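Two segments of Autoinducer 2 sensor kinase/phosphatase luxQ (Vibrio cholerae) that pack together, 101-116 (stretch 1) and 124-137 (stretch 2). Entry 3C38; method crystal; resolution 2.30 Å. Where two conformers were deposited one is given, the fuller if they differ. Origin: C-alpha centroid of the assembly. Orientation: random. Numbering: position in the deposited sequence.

Stretch 1 (101-116) FYGIAQQELNKLIRRV
Stretch 2 (124-137) LVQTPSEGKSVHIL

Gly103 to Ala105 form a loop that leads into a helix from Gln106 to Arg115, with Ala105 at the N-cap and Val116 the first residue to leave helical phi/psi. Stretch 2 is a β-hairpin: one strand includes Val125, the returning one Ile136, with a loop between them. Its ladder is set by Val125 N to Ile136 O (2.8 Å), Ile136 N to Val125 O (2.7 Å), Thr127 N to Val134 O (2.8 Å) and Val134 N to Thr127 O (2.8 Å). The helix runs nearly antiparallel to the first strand, at 154°, with a closest axis approach of 9.6 Å. In the register, Arg115 CA lies 7.6 Å from Val125 CA, Glu108 CA 6.7 Å from Thr127 CA and Gly103 CA 4.9 Å from Ser129 CA, so the chains draw together toward the loop. Together they bury 579 Å².

The extended strand (Val125 phi/psi -129/161) alternates its side chains. Leu124 points away from the helix, whereas Val125 (chi1 m) points toward it and is buried. Its CG2 lies 3.8 Å from CD2 of Leu112 (m, t), and its CG1 is 4.4 Å from CG2 of Val116 (t); these branched aliphatic groups fill the space between helix and sheet without polar partners.

Gln126 again turns away, its NE2 donating to Leu124 O at 3.2 Å, but its carbonyl serves the helix. Arg115, extended with chi1 m and chi2 and chi3 t, reaches over to the strand, where NH1 donates to Gln126 O. The hydrogen bond from Arg115 NH1 to Gln126 O is very short at 2.3 Å, with an N-H...O angle of 151°, and the oxygen lies at the edge of the guanidinium, near its plane.

Thr127 (-132/148, chi1 t) returns toward the helix and suits a mixed environment. Its CG2 packs 4.1 Å from Ile104 CG1, while its OG1 lies 3.3 Å from Glu108 CB and donates to water 2 at 3.0 Å. That water in turn donates to Glu108 O (3.1 Å) and OE1 (2.8 Å), joining strand to helix. Glu108 (m, m, chi3 -42°) also sets OE1 3.5 Å from CD of Pro128 and forms a salt bridge from OE2 to Lys111 NZ at 3.5 Å.

Pro128 (-71/140) follows. Water 1 donates to Pro128 O at 2.5 Å and accepts from Ala105 N at 2.7 Å, linking Pro128 to the N-cap residue.

Ser129 (-121/-157, chi1 t) donates from OG to Tyr102 O at 2.6 Å, and its CA makes a CA-H...O contact with Gly103 O at 3.2 Å. This close approach suits glycine at 103: its phi/psi of 73/22 favours the residue, and an ideal CB would clash with Ser129 OG at 2.5 Å and Glu130 CG at 3.0 Å.

Beyond the turn, buried Val134 (t) points toward stretch 1, its CG2 4.2 Å from Tyr102 O. Ile136 (m, t) does likewise, meeting Ile104 (m, t) CD1 to CD1 at 3.8 Å and extending the apolar layer onto the second strand, while His135 and Leu137 lie out of reach.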

# COMPACT_ATOMS: atom_id res chain seq x y z
N PHE A 101 -7.98 -12.62 3.25
CA PHE A 101 -9.09 -11.70 3.43
C PHE A 101 -9.28 -10.85 2.19
O PHE A 101 -10.37 -10.34 1.93
CB PHE A 101 -8.86 -10.79 4.63
CG PHE A 101 -9.80 -9.61 4.68
CD1 PHE A 101 -11.14 -9.80 4.97
CD2 PHE A 101 -9.35 -8.33 4.37
CE1 PHE A 101 -12.03 -8.72 4.97
CE2 PHE A 101 -10.22 -7.24 4.37
CZ PHE A 101 -11.56 -7.44 4.67
N TYR A 102 -8.20 -10.67 1.43
CA TYR A 102 -8.26 -9.87 0.22
C TYR A 102 -8.53 -10.71 -1.01
O TYR A 102 -8.53 -10.21 -2.13
CB TYR A 102 -6.97 -9.07 0.04
CG TYR A 102 -6.78 -7.99 1.08
CD1 TYR A 102 -5.95 -8.20 2.18
CD2 TYR A 102 -7.44 -6.77 0.97
CE1 TYR A 102 -5.78 -7.22 3.14
CE2 TYR A 102 -7.27 -5.77 1.93
CZ TYR A 102 -6.44 -6.00 3.01
OH TYR A 102 -6.26 -5.02 3.95
N GLY A 103 -8.76 -12.00 -0.80
CA GLY A 103 -9.04 -12.89 -1.92
C GLY A 103 -7.80 -13.17 -2.75
O GLY A 103 -7.90 -13.53 -3.93
N ILE A 104 -6.63 -12.99 -2.13
CA ILE A 104 -5.36 -13.25 -2.79
C ILE A 104 -5.01 -14.71 -2.52
O ILE A 104 -4.97 -15.14 -1.37
CB ILE A 104 -4.24 -12.36 -2.23
CG1 ILE A 104 -4.62 -10.88 -2.39
CG2 ILE A 104 -2.95 -12.64 -2.97
CD1 ILE A 104 -3.60 -9.91 -1.85
N ALA A 105 -4.78 -15.47 -3.59
CA ALA A 105 -4.45 -16.89 -3.44
C ALA A 105 -2.98 -17.08 -3.11
O ALA A 105 -2.11 -16.46 -3.70
CB ALA A 105 -4.79 -17.63 -4.72
N GLN A 106 -2.72 -17.96 -2.16
CA GLN A 106 -1.36 -18.25 -1.72
C GLN A 106 -0.37 -18.35 -2.90
O GLN A 106 0.78 -17.93 -2.78
CB GLN A 106 -1.36 -19.56 -0.92
CG GLN A 106 -0.21 -19.71 0.06
CD GLN A 106 -0.26 -18.69 1.19
OE1 GLN A 106 -1.32 -18.37 1.71
NE2 GLN A 106 0.91 -18.19 1.59
N GLN A 107 -0.83 -18.88 -4.03
CA GLN A 107 0.03 -19.04 -5.19
C GLN A 107 0.37 -17.72 -5.88
O GLN A 107 1.44 -17.58 -6.46
CB GLN A 107 -0.62 -19.98 -6.21
CG GLN A 107 -1.34 -21.16 -5.59
CD GLN A 107 -2.68 -20.76 -4.98
OE1 GLN A 107 -3.59 -20.33 -5.69
NE2 GLN A 107 -2.79 -20.89 -3.65
N GLU A 108 -0.56 -16.77 -5.84
CA GLU A 108 -0.32 -15.47 -6.45
C GLU A 108 0.72 -14.73 -5.62
O GLU A 108 1.51 -13.94 -6.13
CB GLU A 108 -1.62 -14.65 -6.50
CG GLU A 108 -2.64 -15.16 -7.52
CD GLU A 108 -2.06 -15.31 -8.91
OE1 GLU A 108 -1.30 -14.41 -9.33
OE2 GLU A 108 -2.37 -16.31 -9.59
N LEU A 109 0.72 -15.01 -4.32
CA LEU A 109 1.66 -14.40 -3.40
C LEU A 109 3.07 -14.84 -3.81
O LEU A 109 4.02 -14.05 -3.74
CB LEU A 109 1.34 -14.87 -1.97
CG LEU A 109 1.49 -13.84 -0.85
CD1 LEU A 109 0.62 -12.63 -1.15
CD2 LEU A 109 1.10 -14.46 0.47
N ASN A 110 3.20 -16.09 -4.25
CA ASN A 110 4.49 -16.63 -4.68
C ASN A 110 4.99 -15.91 -5.91
O ASN A 110 6.19 -15.68 -6.07
CB ASN A 110 4.35 -18.12 -5.01
CG ASN A 110 4.61 -19.01 -3.82
OD1 ASN A 110 5.76 -19.20 -3.42
ND2 ASN A 110 3.55 -19.56 -3.25
N LYS A 111 4.06 -15.55 -6.78
CA LYS A 111 4.40 -14.84 -8.01
C LYS A 111 4.90 -13.43 -7.72
O LYS A 111 5.69 -12.87 -8.50
CB LYS A 111 3.16 -14.80 -8.90
CG LYS A 111 2.49 -16.16 -9.08
CD LYS A 111 1.42 -16.10 -10.17
CE LYS A 111 0.95 -17.48 -10.61
NZ LYS A 111 0.07 -17.38 -11.82
N LEU A 112 4.45 -12.86 -6.60
CA LEU A 112 4.86 -11.52 -6.20
C LEU A 112 6.31 -11.51 -5.77
O LEU A 112 7.01 -10.52 -5.94
CB LEU A 112 3.98 -11.02 -5.06
CG LEU A 112 2.50 -10.78 -5.40
CD1 LEU A 112 1.76 -10.29 -4.17
CD2 LEU A 112 2.40 -9.77 -6.53
N ILE A 113 6.76 -12.63 -5.20
CA ILE A 113 8.14 -12.78 -4.75
C ILE A 113 9.07 -12.34 -5.87
O ILE A 113 9.98 -11.55 -5.66
CB ILE A 113 8.47 -14.26 -4.45
CG1 ILE A 113 7.43 -14.86 -3.51
CG2 ILE A 113 9.86 -14.36 -3.86
CD1 ILE A 113 7.42 -14.26 -2.14
N ARG A 114 8.83 -12.86 -7.06
CA ARG A 114 9.64 -12.53 -8.22
C ARG A 114 9.44 -11.10 -8.66
O ARG A 114 10.40 -10.38 -8.93
CB ARG A 114 9.27 -13.46 -9.38
CG ARG A 114 9.63 -14.91 -9.16
CD ARG A 114 11.14 -15.10 -9.22
NE ARG A 114 11.51 -16.50 -8.99
CZ ARG A 114 12.50 -17.10 -9.63
NH1 ARG A 114 13.22 -16.43 -10.53
NH2 ARG A 114 12.78 -18.37 -9.38
N ARG A 115 8.17 -10.69 -8.73
CA ARG A 115 7.80 -9.34 -9.15
C ARG A 115 8.58 -8.25 -8.43
O ARG A 115 9.10 -7.32 -9.05
CB ARG A 115 6.30 -9.12 -8.95
CG ARG A 115 5.42 -10.07 -9.74
CD ARG A 115 3.97 -9.67 -9.65
NE ARG A 115 3.13 -10.42 -10.58
CZ ARG A 115 1.85 -10.16 -10.79
NH1 ARG A 115 1.27 -9.18 -10.13
NH2 ARG A 115 1.16 -10.87 -11.67
N VAL A 116 8.66 -8.36 -7.11
CA VAL A 116 9.38 -7.38 -6.31
C VAL A 116 10.81 -7.90 -6.14
O VAL A 116 11.21 -8.33 -5.07
CB VAL A 116 8.70 -7.20 -4.94
CG1 VAL A 116 9.43 -6.16 -4.12
CG2 VAL A 116 7.26 -6.78 -5.13
N LEU A 124 4.67 -1.15 -7.38
CA LEU A 124 3.25 -1.11 -7.65
C LEU A 124 2.96 -2.35 -8.48
O LEU A 124 3.39 -2.45 -9.63
CB LEU A 124 2.89 0.16 -8.43
CG LEU A 124 1.45 0.23 -8.95
CD1 LEU A 124 0.47 0.07 -7.79
CD2 LEU A 124 1.23 1.55 -9.68
N VAL A 125 2.27 -3.31 -7.88
CA VAL A 125 1.95 -4.56 -8.56
C VAL A 125 0.45 -4.85 -8.44
O VAL A 125 -0.23 -4.31 -7.57
CB VAL A 125 2.74 -5.71 -7.96
CG1 VAL A 125 4.22 -5.39 -8.02
CG2 VAL A 125 2.30 -5.93 -6.53
N GLN A 126 -0.05 -5.72 -9.31
CA GLN A 126 -1.47 -6.06 -9.32
C GLN A 126 -1.59 -7.57 -9.32
O GLN A 126 -0.85 -8.24 -10.01
CB GLN A 126 -2.14 -5.52 -10.59
CG GLN A 126 -1.74 -4.10 -10.98
CD GLN A 126 -0.25 -3.92 -11.22
OE1 GLN A 126 0.28 -4.18 -12.30
NE2 GLN A 126 0.44 -3.47 -10.20
N THR A 127 -2.54 -8.09 -8.56
CA THR A 127 -2.74 -9.53 -8.52
C THR A 127 -4.20 -9.89 -8.69
O THR A 127 -5.09 -9.13 -8.30
CB THR A 127 -2.25 -10.10 -7.17
OG1 THR A 127 -2.24 -11.53 -7.24
CG2 THR A 127 -3.18 -9.69 -6.05
N PRO A 128 -4.47 -11.06 -9.29
CA PRO A 128 -5.85 -11.50 -9.49
C PRO A 128 -6.40 -11.88 -8.13
O PRO A 128 -5.70 -12.46 -7.31
CB PRO A 128 -5.70 -12.72 -10.40
CG PRO A 128 -4.47 -12.39 -11.19
CD PRO A 128 -3.55 -11.86 -10.12
N SER A 129 -7.66 -11.54 -7.89
CA SER A 129 -8.29 -11.85 -6.62
C SER A 129 -9.50 -12.71 -6.95
O SER A 129 -9.54 -13.33 -8.01
CB SER A 129 -8.72 -10.57 -5.91
OG SER A 129 -9.14 -10.85 -4.58
N GLU A 130 -10.48 -12.75 -6.06
CA GLU A 130 -11.69 -13.52 -6.31
C GLU A 130 -12.61 -12.63 -7.14
O GLU A 130 -13.82 -12.84 -7.21
CB GLU A 130 -12.37 -13.91 -4.99
CG GLU A 130 -12.75 -12.73 -4.11
CD GLU A 130 -13.42 -13.16 -2.81
OE1 GLU A 130 -12.78 -13.91 -2.04
OE2 GLU A 130 -14.57 -12.76 -2.57
N GLY A 131 -12.01 -11.63 -7.76
CA GLY A 131 -12.75 -10.71 -8.60
C GLY A 131 -11.79 -9.82 -9.36
O GLY A 131 -10.78 -10.28 -9.89
N LYS A 132 -12.12 -8.54 -9.42
CA LYS A 132 -11.29 -7.57 -10.11
C LYS A 132 -9.86 -7.67 -9.59
O LYS A 132 -9.62 -8.15 -8.48
CB LYS A 132 -11.83 -6.16 -9.87
CG LYS A 132 -11.89 -5.74 -8.40
CD LYS A 132 -12.31 -4.27 -8.28
CE LYS A 132 -12.07 -3.71 -6.89
NZ LYS A 132 -12.31 -2.23 -6.81
N SER A 133 -8.90 -7.22 -10.40
CA SER A 133 -7.51 -7.28 -10.00
C SER A 133 -7.25 -6.30 -8.86
O SER A 133 -7.71 -5.16 -8.88
CB SER A 133 -6.60 -6.95 -11.19
OG SER A 133 -6.72 -5.59 -11.55
N VAL A 134 -6.51 -6.78 -7.86
CA VAL A 134 -6.16 -5.99 -6.70
C VAL A 134 -4.82 -5.27 -6.90
O VAL A 134 -3.83 -5.90 -7.29
CB VAL A 134 -6.07 -6.90 -5.45
CG1 VAL A 134 -5.41 -6.17 -4.31
CG2 VAL A 134 -7.46 -7.36 -5.06
N HIS A 135 -4.79 -3.97 -6.65
CA HIS A 135 -3.57 -3.17 -6.78
C HIS A 135 -2.87 -3.08 -5.42
O HIS A 135 -3.48 -2.72 -4.40
CB HIS A 135 -3.92 -1.79 -7.35
CG HIS A 135 -4.42 -1.84 -8.76
ND1 HIS A 135 -3.59 -1.69 -9.85
CD2 HIS A 135 -5.64 -2.14 -9.26
CE1 HIS A 135 -4.28 -1.88 -10.96
NE2 HIS A 135 -5.53 -2.15 -10.63
N ILE A 136 -1.59 -3.42 -5.40
CA ILE A 136 -0.82 -3.45 -4.16
C ILE A 136 0.53 -2.77 -4.26
O ILE A 136 1.21 -2.88 -5.27
CB ILE A 136 -0.55 -4.90 -3.75
CG1 ILE A 136 -1.83 -5.71 -3.85
CG2 ILE A 136 0.05 -4.95 -2.35
CD1 ILE A 136 -1.62 -7.20 -3.61
N LEU A 137 0.90 -2.05 -3.20
CA LEU A 137 2.21 -1.41 -3.13
C LEU A 137 3.00 -2.35 -2.22
O LEU A 137 2.62 -2.59 -1.08
CB LEU A 137 2.12 -0.02 -2.49
CG LEU A 137 1.47 1.06 -3.36
CD1 LEU A 137 1.17 2.30 -2.53
CD2 LEU A 137 2.41 1.40 -4.51
O HOH W 1 -5.48 -14.61 -6.04
O HOH W 2 0.39 -12.32 -8.56